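PDB 3OD1: ATP phosphoribosyltransferase regulatory subunit from Bacillus halodurans, which is probably required, as regulatory partner of the HisG ATP phosphoribosyltransferase, for the first step of histidine biosynthesis, and may allow feedback control by histidine. Local coordinates for residues E37-Y43 and E144-L148; I63-F69 and Y113-Q117; R189-K195 and T270-M275; C295-D301 and Q312-V318. All coordinates share one frame; numbering follows the deposited sequence.

Contact 1 (E37-Y43 and E144-L148)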
# COMPACT_ATOMS: atom_id res chain seq x y z
N GLU B 37 0.09 -17.57 2.27
CA GLU B 37 1.03 -18.69 2.06
C GLU B 37 2.42 -18.29 2.53
O GLU B 37 3.09 -19.02 3.27
CB GLU B 37 1.09 -19.10 0.58
CG GLU B 37 1.95 -20.34 0.32
CD GLU B 37 1.33 -21.60 0.91
OE1 GLU B 37 0.12 -21.57 1.18
OE2 GLU B 37 2.04 -22.62 1.10
N ILE B 38 2.86 -17.10 2.11
CA ILE B 38 4.16 -16.59 2.51
C ILE B 38 4.33 -16.58 4.03
O ILE B 38 5.40 -16.92 4.56
CB ILE B 38 4.39 -15.20 1.89
CG1 ILE B 38 4.59 -15.34 0.37
CG2 ILE B 38 5.57 -14.49 2.56
CD1 ILE B 38 4.48 -14.01 -0.38
N ASN B 39 3.27 -16.23 4.75
CA ASN B 39 3.35 -16.16 6.21
C ASN B 39 3.46 -17.54 6.85
O ASN B 39 4.12 -17.71 7.89
CB ASN B 39 2.14 -15.43 6.78
CG ASN B 39 2.55 -14.31 7.71
OD1 ASN B 39 2.20 -14.32 8.89
ND2 ASN B 39 3.33 -13.35 7.19
N LEU B 40 2.81 -18.51 6.23
CA LEU B 40 2.91 -19.91 6.64
C LEU B 40 4.32 -20.50 6.51
O LEU B 40 4.62 -21.53 7.09
CB LEU B 40 1.91 -20.76 5.86
CG LEU B 40 0.44 -20.49 6.23
CD1 LEU B 40 -0.49 -21.31 5.34
CD2 LEU B 40 0.19 -20.81 7.69
N TRP B 41 5.18 -19.85 5.72
CA TRP B 41 6.56 -20.33 5.54
C TRP B 41 7.56 -19.56 6.38
O TRP B 41 8.78 -19.68 6.19
CB TRP B 41 6.97 -20.26 4.07
CG TRP B 41 6.25 -21.20 3.18
CD1 TRP B 41 4.89 -21.34 3.06
CD2 TRP B 41 6.83 -22.14 2.26
NE1 TRP B 41 4.60 -22.31 2.13
CE2 TRP B 41 5.77 -22.81 1.62
CE3 TRP B 41 8.15 -22.48 1.92
CZ2 TRP B 41 5.98 -23.80 0.65
CZ3 TRP B 41 8.36 -23.46 0.96
CH2 TRP B 41 7.28 -24.11 0.34
N GLY B 42 7.06 -18.72 7.29
CA GLY B 42 7.91 -18.04 8.25
C GLY B 42 8.48 -16.70 7.84
O GLY B 42 9.37 -16.18 8.51
N TYR B 43 7.97 -16.13 6.75
CA TYR B 43 8.47 -14.82 6.30
C TYR B 43 7.72 -13.71 7.03
O TYR B 43 6.54 -13.86 7.34
CB TYR B 43 8.35 -14.69 4.77
CG TYR B 43 9.34 -15.56 4.03
CD1 TYR B 43 10.46 -15.01 3.41
CD2 TYR B 43 9.17 -16.94 3.97
CE1 TYR B 43 11.38 -15.80 2.75
CE2 TYR B 43 10.10 -17.75 3.32
CZ TYR B 43 11.20 -17.17 2.72
OH TYR B 43 12.11 -17.96 2.06
N GLU B 144 13.67 -23.68 -1.58
CA GLU B 144 12.62 -23.06 -0.77
C GLU B 144 11.95 -21.86 -1.45
O GLU B 144 10.73 -21.81 -1.53
CB GLU B 144 13.14 -22.64 0.61
CG GLU B 144 12.10 -21.92 1.48
CD GLU B 144 12.69 -21.35 2.77
OE1 GLU B 144 13.74 -21.86 3.24
OE2 GLU B 144 12.12 -20.38 3.31
N VAL B 145 12.72 -20.90 -1.93
CA VAL B 145 12.08 -19.72 -2.52
C VAL B 145 11.31 -20.06 -3.80
O VAL B 145 10.29 -19.44 -4.08
CB VAL B 145 13.07 -18.55 -2.78
CG1 VAL B 145 13.71 -18.09 -1.46
CG2 VAL B 145 14.13 -18.94 -3.79
N ILE B 146 11.78 -21.04 -4.56
CA ILE B 146 11.07 -21.42 -5.78
C ILE B 146 9.79 -22.18 -5.42
O ILE B 146 8.73 -21.92 -5.98
CB ILE B 146 11.95 -22.26 -6.73
CG1 ILE B 146 13.09 -21.40 -7.31
CG2 ILE B 146 11.11 -22.87 -7.83
CD1 ILE B 146 14.12 -22.19 -8.14
N ALA B 147 9.91 -23.12 -4.47
CA ALA B 147 8.78 -23.90 -3.99
C ALA B 147 7.71 -23.03 -3.34
O ALA B 147 6.52 -23.28 -3.49
CB ALA B 147 9.25 -24.99 -3.03
N LEU B 148 8.13 -22.01 -2.60
CA LEU B 148 7.19 -21.06 -2.02
C LEU B 148 6.48 -20.27 -3.12
O LEU B 148 5.26 -20.15 -3.10
CB LEU B 148 7.91 -20.11 -1.06
CG LEU B 148 7.12 -18.92 -0.50
CD1 LEU B 148 5.80 -19.37 0.13
CD2 LEU B 148 7.98 -18.17 0.52
O HOH W 1 10.45 -21.93 5.63
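Torsions on both sides bring L148 and W41 together: L148 sets CG anti to its backbone N (chi1 172°) and bends at chi2 (52°), which turns CD1 to the indole, and W41 folds its indole back beside its own N. CD1 of L148 thus stands over the five-membered ring, 3.5 Å from the centroid and 5° off the normal, a CH-pi contact with the methyl almost squarely above the face. At the benzo end of the indole, CH2 of W41 lies 3.9 Å from C of A147 and 4.0 Å from its CB. The other branch of L148 serves a second ring, with CD2 placed 3.5 Å from CE2 of Y43.

Polar groups frame this apolar centre. Y43 OH donates to OE2 of E144 at 2.7 Å, meeting the oxygen from above the carboxylate plane. Within 37-43, NE1 of W41 donates to OE2 of E37 (2.8 Å) nearly in the indole plane, which restrains the rotation of the ring beneath L148. Each carboxylate has a further partner, R105 for E144 and R155 for E37, so both probably stay charged. R359 of the second subunit makes a cation-pi contact with W41.

The contact ties the end of helix 21-40 to helix 139-155, while I38 and Y43 rest on V131 of strand 125-134 and A107 of strand 104-113.

Contact 2 (I63-F69 and Y113-Q117)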
# COMPACT_ATOMS: atom_id res chain seq x y z
N ILE B 63 17.54 -2.50 -11.06
CA ILE B 63 16.89 -1.68 -12.08
C ILE B 63 17.90 -0.76 -12.74
O ILE B 63 18.67 -0.09 -12.05
CB ILE B 63 15.73 -0.86 -11.46
CG1 ILE B 63 14.83 -1.79 -10.64
CG2 ILE B 63 14.91 -0.17 -12.55
CD1 ILE B 63 14.40 -3.04 -11.39
N LEU B 64 17.90 -0.73 -14.07
CA LEU B 64 18.90 0.03 -14.82
C LEU B 64 18.72 1.51 -14.56
O LEU B 64 17.61 1.98 -14.36
CB LEU B 64 18.79 -0.25 -16.32
CG LEU B 64 19.67 -1.37 -16.87
CD1 LEU B 64 20.04 -2.38 -15.78
CD2 LEU B 64 19.00 -2.04 -18.06
N ASP B 65 19.83 2.24 -14.56
CA ASP B 65 19.80 3.65 -14.22
C ASP B 65 18.76 4.44 -15.03
O ASP B 65 18.07 5.30 -14.50
CB ASP B 65 21.19 4.25 -14.41
CG ASP B 65 21.32 5.62 -13.79
OD1 ASP B 65 21.61 5.72 -12.58
OD2 ASP B 65 21.13 6.61 -14.53
N GLN B 66 18.66 4.13 -16.32
CA GLN B 66 17.75 4.84 -17.21
C GLN B 66 16.29 4.58 -16.84
O GLN B 66 15.40 5.36 -17.20
CB GLN B 66 18.03 4.45 -18.66
CG GLN B 66 17.32 5.28 -19.70
CD GLN B 66 17.82 4.99 -21.11
OE1 GLN B 66 18.91 4.46 -21.30
NE2 GLN B 66 17.01 5.35 -22.11
N GLN B 67 16.04 3.49 -16.13
CA GLN B 67 14.68 3.12 -15.72
C GLN B 67 14.29 3.65 -14.34
O GLN B 67 13.17 3.43 -13.88
CB GLN B 67 14.51 1.60 -15.73
CG GLN B 67 14.32 0.99 -17.10
CD GLN B 67 13.03 1.44 -17.74
OE1 GLN B 67 11.94 1.21 -17.21
NE2 GLN B 67 13.14 2.08 -18.90
N LEU B 68 15.21 4.34 -13.66
CA LEU B 68 14.90 4.83 -12.32
C LEU B 68 14.05 6.09 -12.39
O LEU B 68 14.29 6.94 -13.26
CB LEU B 68 16.18 5.12 -11.54
CG LEU B 68 17.10 3.93 -11.28
CD1 LEU B 68 18.43 4.41 -10.73
CD2 LEU B 68 16.44 2.96 -10.30
N PHE B 69 13.05 6.20 -11.50
CA PHE B 69 12.34 7.45 -11.34
C PHE B 69 13.12 8.35 -10.39
O PHE B 69 13.02 8.22 -9.15
CB PHE B 69 10.90 7.24 -10.82
CG PHE B 69 10.00 8.45 -11.00
CD1 PHE B 69 10.31 9.66 -10.38
CD2 PHE B 69 8.85 8.37 -11.76
CE1 PHE B 69 9.48 10.77 -10.54
CE2 PHE B 69 8.02 9.49 -11.92
CZ PHE B 69 8.35 10.69 -11.32
N TYR B 113 8.46 1.75 -8.73
CA TYR B 113 8.34 2.85 -9.67
C TYR B 113 9.39 2.79 -10.76
O TYR B 113 10.50 2.31 -10.55
CB TYR B 113 8.42 4.20 -8.92
CG TYR B 113 7.41 4.36 -7.79
CD1 TYR B 113 6.18 4.96 -8.00
CD2 TYR B 113 7.69 3.87 -6.52
CE1 TYR B 113 5.25 5.10 -6.97
CE2 TYR B 113 6.79 4.01 -5.48
CZ TYR B 113 5.57 4.62 -5.71
OH TYR B 113 4.67 4.73 -4.68
N ARG B 114 9.01 3.27 -11.94
CA ARG B 114 9.90 3.33 -13.09
C ARG B 114 9.88 4.75 -13.64
O ARG B 114 8.90 5.48 -13.46
CB ARG B 114 9.41 2.37 -14.17
CG ARG B 114 9.41 0.92 -13.76
CD ARG B 114 10.83 0.42 -13.69
NE ARG B 114 10.87 -0.99 -13.30
CZ ARG B 114 11.03 -1.39 -12.05
NH1 ARG B 114 11.14 -0.49 -11.09
NH2 ARG B 114 11.06 -2.69 -11.77
N ALA B 115 10.96 5.14 -14.31
CA ALA B 115 11.01 6.46 -14.92
C ALA B 115 9.87 6.57 -15.94
O ALA B 115 9.53 5.59 -16.60
CB ALA B 115 12.36 6.68 -15.60
N GLN B 116 9.25 7.74 -16.03
CA GLN B 116 8.17 7.96 -17.00
C GLN B 116 8.74 7.96 -18.43
O GLN B 116 9.37 8.92 -18.86
CB GLN B 116 7.45 9.28 -16.71
CG GLN B 116 6.96 9.39 -15.27
CD GLN B 116 6.47 10.78 -14.92
OE1 GLN B 116 7.26 11.68 -14.64
NE2 GLN B 116 5.14 10.96 -14.92
N GLN B 117 8.52 6.86 -19.15
CA GLN B 117 9.05 6.74 -20.51
C GLN B 117 7.92 6.41 -21.48
O GLN B 117 7.10 5.53 -21.22
CB GLN B 117 10.14 5.66 -20.57
CG GLN B 117 9.64 4.23 -20.58
CD GLN B 117 9.79 3.56 -21.94
OE1 GLN B 117 9.45 4.15 -22.98
NE2 GLN B 117 10.28 2.33 -21.95
O HOH W 2 12.45 4.16 -9.74
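F69, R114 and Q67 lose the most surface here, and each meets the opposite segment through a different kind of group. The F69 ring presents its edge to a backbone carbonyl: CD2 lies 3.4 Å from O of R114, close to the ring plane. CE2 of F69 also lies 3.5 Å from CG of Q116, which approaches obliquely; the amide NE2 of Q116 is bonded elsewhere, to the carbonyl of F14.

R114 crosses I63 at about a right angle. Its bend at chi2 (-72°) sets the guanidinium against I63, whose CD1 sits over one face at 3.4 Å from NH2. The group is steadied at its edge by O of Y113, to which NH1 donates at 2.9 Å; the carbonyl of P83 is a second acceptor for NH1.

Q67 contributes both backbone and side chain. Its OE1 lies 3.8 Å from CD of R114, the amide plane perpendicular to the guanidinium. Its O accepts a hydrogen bond from N of A115 (2.8 Å, 159° at the hydrogen), with the donor well above the carbonyl plane. The packing beside this bond is tight: CB of A115 lies 3.0 Å from O of L68. A water joins N of F69 to O of Y113, at 2.8 Å from the latter.

Segment 113-117 leaves strand 104-113 for the loop leading to strand 125-134. This strand-loop-strand, with R114 at its turn-off, matches motif 2 of class II aminoacyl-tRNA synthetases, consistent with the family assignment.

Contact 3 (R189-K195 and T270-M275)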
# COMPACT_ATOMS: atom_id res chain seq x y z
N ARG B 189 26.82 -12.47 -23.89
CA ARG B 189 25.81 -12.42 -22.82
C ARG B 189 24.69 -11.44 -23.15
O ARG B 189 23.53 -11.65 -22.78
CB ARG B 189 26.47 -12.02 -21.50
CG ARG B 189 26.06 -12.88 -20.30
CD ARG B 189 26.56 -12.27 -18.98
NE ARG B 189 27.84 -11.60 -19.14
CZ ARG B 189 29.02 -12.21 -19.07
NH1 ARG B 189 29.09 -13.52 -18.86
NH2 ARG B 189 30.14 -11.52 -19.23
N ARG B 190 25.06 -10.34 -23.81
CA ARG B 190 24.10 -9.32 -24.21
C ARG B 190 23.05 -9.88 -25.17
O ARG B 190 21.86 -9.60 -25.02
CB ARG B 190 24.84 -8.15 -24.87
CG ARG B 190 23.93 -7.15 -25.54
CD ARG B 190 23.32 -6.25 -24.52
NE ARG B 190 24.34 -5.68 -23.66
CZ ARG B 190 24.07 -4.89 -22.63
NH1 ARG B 190 22.81 -4.58 -22.34
NH2 ARG B 190 25.07 -4.41 -21.88
N PHE B 191 23.49 -10.69 -26.13
CA PHE B 191 22.54 -11.35 -27.03
C PHE B 191 21.54 -12.20 -26.26
O PHE B 191 20.34 -12.18 -26.55
CB PHE B 191 23.26 -12.20 -28.08
CG PHE B 191 23.94 -11.39 -29.15
CD1 PHE B 191 23.19 -10.72 -30.11
CD2 PHE B 191 25.32 -11.30 -29.20
CE1 PHE B 191 23.81 -9.98 -31.10
CE2 PHE B 191 25.95 -10.56 -30.19
CZ PHE B 191 25.20 -9.89 -31.14
N LEU B 192 22.02 -12.95 -25.27
CA LEU B 192 21.16 -13.80 -24.45
C LEU B 192 20.22 -12.96 -23.61
O LEU B 192 19.03 -13.24 -23.51
CB LEU B 192 22.00 -14.71 -23.54
CG LEU B 192 22.94 -15.68 -24.26
CD1 LEU B 192 23.93 -16.32 -23.29
CD2 LEU B 192 22.13 -16.75 -24.99
N TYR B 193 20.76 -11.92 -22.99
CA TYR B 193 19.98 -11.01 -22.17
C TYR B 193 18.80 -10.44 -22.96
O TYR B 193 17.68 -10.31 -22.44
CB TYR B 193 20.89 -9.89 -21.67
CG TYR B 193 20.18 -8.79 -20.94
CD1 TYR B 193 19.58 -9.01 -19.71
CD2 TYR B 193 20.14 -7.50 -21.48
CE1 TYR B 193 18.94 -7.97 -19.03
CE2 TYR B 193 19.50 -6.47 -20.82
CZ TYR B 193 18.90 -6.71 -19.60
OH TYR B 193 18.28 -5.67 -18.95
N GLU B 194 19.04 -10.12 -24.22
CA GLU B 194 17.99 -9.55 -25.06
C GLU B 194 17.24 -10.64 -25.82
O GLU B 194 16.39 -10.34 -26.66
CB GLU B 194 18.59 -8.52 -26.01
CG GLU B 194 19.16 -7.31 -25.29
CD GLU B 194 20.05 -6.48 -26.17
OE1 GLU B 194 20.14 -6.77 -27.37
OE2 GLU B 194 20.68 -5.53 -25.64
N LYS B 195 17.58 -11.89 -25.52
CA LYS B 195 16.93 -13.05 -26.13
C LYS B 195 16.98 -13.01 -27.65
O LYS B 195 16.08 -13.47 -28.35
CB LYS B 195 15.49 -13.21 -25.61
CG LYS B 195 15.47 -13.33 -24.09
CD LYS B 195 14.07 -13.49 -23.57
CE LYS B 195 14.04 -13.30 -22.06
NZ LYS B 195 14.85 -14.32 -21.34
N THR B 270 19.68 -20.66 -21.19
CA THR B 270 19.98 -19.43 -21.93
C THR B 270 19.57 -18.20 -21.12
O THR B 270 19.83 -17.06 -21.51
CB THR B 270 19.27 -19.38 -23.30
OG1 THR B 270 17.88 -19.12 -23.11
CG2 THR B 270 19.47 -20.69 -24.06
N LEU B 271 18.94 -18.44 -19.97
CA LEU B 271 18.33 -17.35 -19.21
C LEU B 271 19.37 -16.43 -18.60
O LEU B 271 20.19 -16.85 -17.80
CB LEU B 271 17.42 -17.92 -18.11
CG LEU B 271 16.58 -16.92 -17.32
CD1 LEU B 271 15.54 -16.24 -18.23
CD2 LEU B 271 15.91 -17.61 -16.15
N VAL B 272 19.33 -15.16 -19.00
CA VAL B 272 20.16 -14.12 -18.41
C VAL B 272 19.23 -12.99 -17.97
O VAL B 272 18.65 -12.30 -18.81
CB VAL B 272 21.19 -13.57 -19.42
CG1 VAL B 272 21.91 -12.32 -18.85
CG2 VAL B 272 22.19 -14.65 -19.84
N LEU B 273 19.06 -12.80 -16.67
CA LEU B 273 18.07 -11.83 -16.18
C LEU B 273 18.66 -10.43 -16.07
O LEU B 273 17.93 -9.45 -15.96
CB LEU B 273 17.50 -12.27 -14.82
CG LEU B 273 16.54 -13.48 -14.73
CD1 LEU B 273 16.07 -13.68 -13.29
CD2 LEU B 273 15.32 -13.29 -15.62
N HIS B 274 19.98 -10.34 -16.12
CA HIS B 274 20.67 -9.10 -15.84
C HIS B 274 22.13 -9.29 -16.25
O HIS B 274 22.64 -10.41 -16.21
CB HIS B 274 20.56 -8.78 -14.34
CG HIS B 274 20.85 -7.36 -13.99
ND1 HIS B 274 22.12 -6.85 -13.96
CD2 HIS B 274 20.02 -6.34 -13.62
CE1 HIS B 274 22.08 -5.57 -13.61
NE2 HIS B 274 20.82 -5.24 -13.40
N MSE B 275 22.80 -8.22 -16.64
CA MSE B 275 24.20 -8.36 -17.05
C MSE B 275 25.16 -8.65 -15.90
O MSE B 275 26.23 -9.23 -16.12
CB MSE B 275 24.66 -7.15 -17.87
CG MSE B 275 23.94 -6.99 -19.21
SE MSE B 275 24.33 -8.44 -20.46
CE MSE B 275 26.21 -7.99 -20.85
O HOH W 3 17.66 -13.95 -21.08
O HOH W 4 15.82 -16.96 -22.28
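M275, present as selenomethionine, folds back twice along its chain and packs against two flat groups of the helix end. Its CG stands over one face of the R190 guanidinium, 3.9 Å from NH2. CG of M275 also stands over a face of the Y193 ring, while SE comes in obliquely, 4.8 Å from the centroid and 37° off the normal, in a Met-aromatic contact. The bends at chi2 and chi3 (-66° and -70°) are what turn SE and CE back toward the helix, where SE touches CA of R190 at 3.9 Å.

Y193 also turns its ring edge to the loop backbone, with CD1 3.5 Å from O of V272. The two branches of V272 divide their work: CG1 packs on CB of Y193, and CG2 lies 3.7 Å from CB of L192.

Here the helix stops in a Schellman motif, with K195 at positive phi as C-prime residue, its N bonded to O of L192 and the N of the next residue to O of F191. Helix 182-193 lies in the helical region between strands 162-167 and 265-268, probably equivalent to the insertion domain of histidyl-tRNA synthetases.

Polar linkage between the segments runs through water. One molecule joins O of L192, NZ of K195 (2.8 Å) and N of V272 (2.9 Å); another connects NZ of K195 with OG1 of T270. By contrast, NE of R189 is buried without a partner, although its NH2 forms a salt bridge to D186.

Contact 4 (C295-D301 and Q312-V318)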
# COMPACT_ATOMS: atom_id res chain seq x y z
N CYS B 295 6.67 -13.39 -12.92
CA CYS B 295 7.53 -13.34 -11.75
C CYS B 295 8.94 -13.80 -12.07
O CYS B 295 9.19 -14.42 -13.11
CB CYS B 295 6.96 -14.22 -10.64
SG CYS B 295 6.69 -15.92 -11.16
N SER B 296 9.86 -13.52 -11.15
CA SER B 296 11.25 -13.87 -11.37
C SER B 296 12.02 -13.76 -10.07
O SER B 296 11.56 -13.12 -9.12
CB SER B 296 11.87 -12.95 -12.42
OG SER B 296 11.97 -11.62 -11.94
N GLY B 297 13.18 -14.40 -10.01
CA GLY B 297 14.01 -14.31 -8.82
C GLY B 297 15.36 -14.97 -9.03
O GLY B 297 15.72 -15.34 -10.15
N GLY B 298 16.10 -15.13 -7.94
CA GLY B 298 17.38 -15.80 -8.01
C GLY B 298 18.38 -15.23 -7.03
O GLY B 298 18.08 -14.28 -6.29
N ARG B 299 19.58 -15.80 -7.04
CA ARG B 299 20.67 -15.41 -6.14
C ARG B 299 21.31 -14.10 -6.50
O ARG B 299 21.65 -13.86 -7.65
CB ARG B 299 21.76 -16.47 -6.14
CG ARG B 299 21.36 -17.75 -5.49
CD ARG B 299 22.14 -17.96 -4.23
NE ARG B 299 21.42 -18.88 -3.37
CZ ARG B 299 21.20 -18.69 -2.08
NH1 ARG B 299 21.67 -17.59 -1.49
NH2 ARG B 299 20.54 -19.60 -1.38
N TYR B 300 21.52 -13.26 -5.49
CA TYR B 300 22.22 -11.99 -5.68
C TYR B 300 23.24 -11.81 -4.54
O TYR B 300 23.08 -10.96 -3.67
CB TYR B 300 21.20 -10.84 -5.75
CG TYR B 300 20.22 -10.77 -4.58
CD1 TYR B 300 20.46 -9.91 -3.52
CD2 TYR B 300 19.07 -11.56 -4.54
CE1 TYR B 300 19.60 -9.82 -2.45
CE2 TYR B 300 18.19 -11.49 -3.44
CZ TYR B 300 18.48 -10.60 -2.40
OH TYR B 300 17.66 -10.48 -1.30
N ASP B 301 24.29 -12.63 -4.56
CA ASP B 301 25.16 -12.83 -3.39
C ASP B 301 26.13 -11.69 -3.07
O ASP B 301 26.84 -11.77 -2.07
CB ASP B 301 25.98 -14.13 -3.53
CG ASP B 301 25.14 -15.39 -3.29
OD1 ASP B 301 23.96 -15.28 -2.89
OD2 ASP B 301 25.68 -16.49 -3.51
N GLN B 312 25.06 -14.21 1.49
CA GLN B 312 24.41 -14.79 0.33
C GLN B 312 22.93 -14.44 0.47
O GLN B 312 22.44 -14.21 1.57
CB GLN B 312 24.63 -16.31 0.30
CG GLN B 312 26.09 -16.71 0.47
CD GLN B 312 26.28 -18.22 0.51
OE1 GLN B 312 26.24 -18.89 -0.52
NE2 GLN B 312 26.48 -18.77 1.71
N ALA B 313 22.23 -14.35 -0.66
CA ALA B 313 20.82 -13.97 -0.63
C ALA B 313 20.11 -14.43 -1.89
O ALA B 313 20.70 -14.47 -2.97
CB ALA B 313 20.66 -12.46 -0.43
N THR B 314 18.86 -14.83 -1.72
CA THR B 314 18.02 -15.11 -2.87
C THR B 314 16.60 -14.65 -2.58
O THR B 314 16.34 -14.11 -1.51
CB THR B 314 18.07 -16.59 -3.30
OG1 THR B 314 17.29 -16.77 -4.48
CG2 THR B 314 17.56 -17.52 -2.19
N GLY B 315 15.69 -14.85 -3.53
CA GLY B 315 14.31 -14.46 -3.33
C GLY B 315 13.57 -14.37 -4.65
O GLY B 315 14.08 -14.81 -5.67
N PHE B 316 12.35 -13.84 -4.62
CA PHE B 316 11.58 -13.66 -5.84
C PHE B 316 10.66 -12.44 -5.73
O PHE B 316 10.37 -11.96 -4.63
CB PHE B 316 10.75 -14.92 -6.18
CG PHE B 316 9.60 -15.19 -5.23
CD1 PHE B 316 8.39 -14.52 -5.35
CD2 PHE B 316 9.72 -16.15 -4.22
CE1 PHE B 316 7.34 -14.77 -4.49
CE2 PHE B 316 8.66 -16.41 -3.36
CZ PHE B 316 7.48 -15.74 -3.49
N GLY B 317 10.23 -11.97 -6.89
CA GLY B 317 9.24 -10.91 -6.97
C GLY B 317 8.15 -11.31 -7.95
O GLY B 317 8.42 -11.99 -8.94
N VAL B 318 6.92 -10.90 -7.66
CA VAL B 318 5.77 -11.16 -8.52
C VAL B 318 5.14 -9.84 -8.95
O VAL B 318 4.86 -9.00 -8.11
CB VAL B 318 4.71 -11.97 -7.78
CG1 VAL B 318 3.50 -12.24 -8.70
CG2 VAL B 318 5.31 -13.29 -7.26
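S296 and G317 form the hydrogen-bonded pair of two antiparallel strands whose segment axes run at 169°. N of S296 donates to O of G317 (3.0 Å), and N of G317 returns a bond to O of S296 (2.8 Å). G298 N continues to O of G315, and Y300 N to O of A313 (2.9 Å), extending the pairing past strand 295-298. At the non-hydrogen-bonded pair G297 and F316, the CA atoms are 3.9 Å apart.

Strand 313-319 and the helix 320-327 after it probably correspond to motif 3 of class II aminoacyl-tRNA synthetases; the GGRYD sequence opposite resembles a histidine-site signature of histidyl-tRNA synthetases.

Side-chain polar contacts gather at the D301 end. OD1 of D301 accepts from N of A313 at 3.0 Å, on the anti side of the carboxylate, and also forms a salt bridge with NH1 of R299, while R299 NE pairs with D142. A methyl, CG2 of T314, lies over one face of that guanidinium, 3.7 Å from R299 NH2.

Among apolar contacts, Y300 takes chi1 54°, placing its ring under A313, whose CB is 3.8 Å from the centroid in a CH-pi contact; the OH of Y300 bonds to E132.

In the fold
Contacts 1 and 4 are buried, whereas contacts 2 and 3 are only partly so. Contact 4 lies nearest the chain centre, within the large mixed sheet, and relies on backbone bonds; contact 1 holds two helices against that sheet through rings and methyl groups. They touch where V145 packs on T314 and F316, centres 13 Å apart. Contacts 2 and 3 join loops or a helix end nearer the surface: contact 2 has one direct hydrogen bond and a water bridge, contact 3 water-mediated polar links and selenium contacts. L64 packs on H274 and Y193, and L273 links contact 3 to G297 in contact 4. Contacts 1 and 2 reach the second subunit, from opposite sides of the chain's centre.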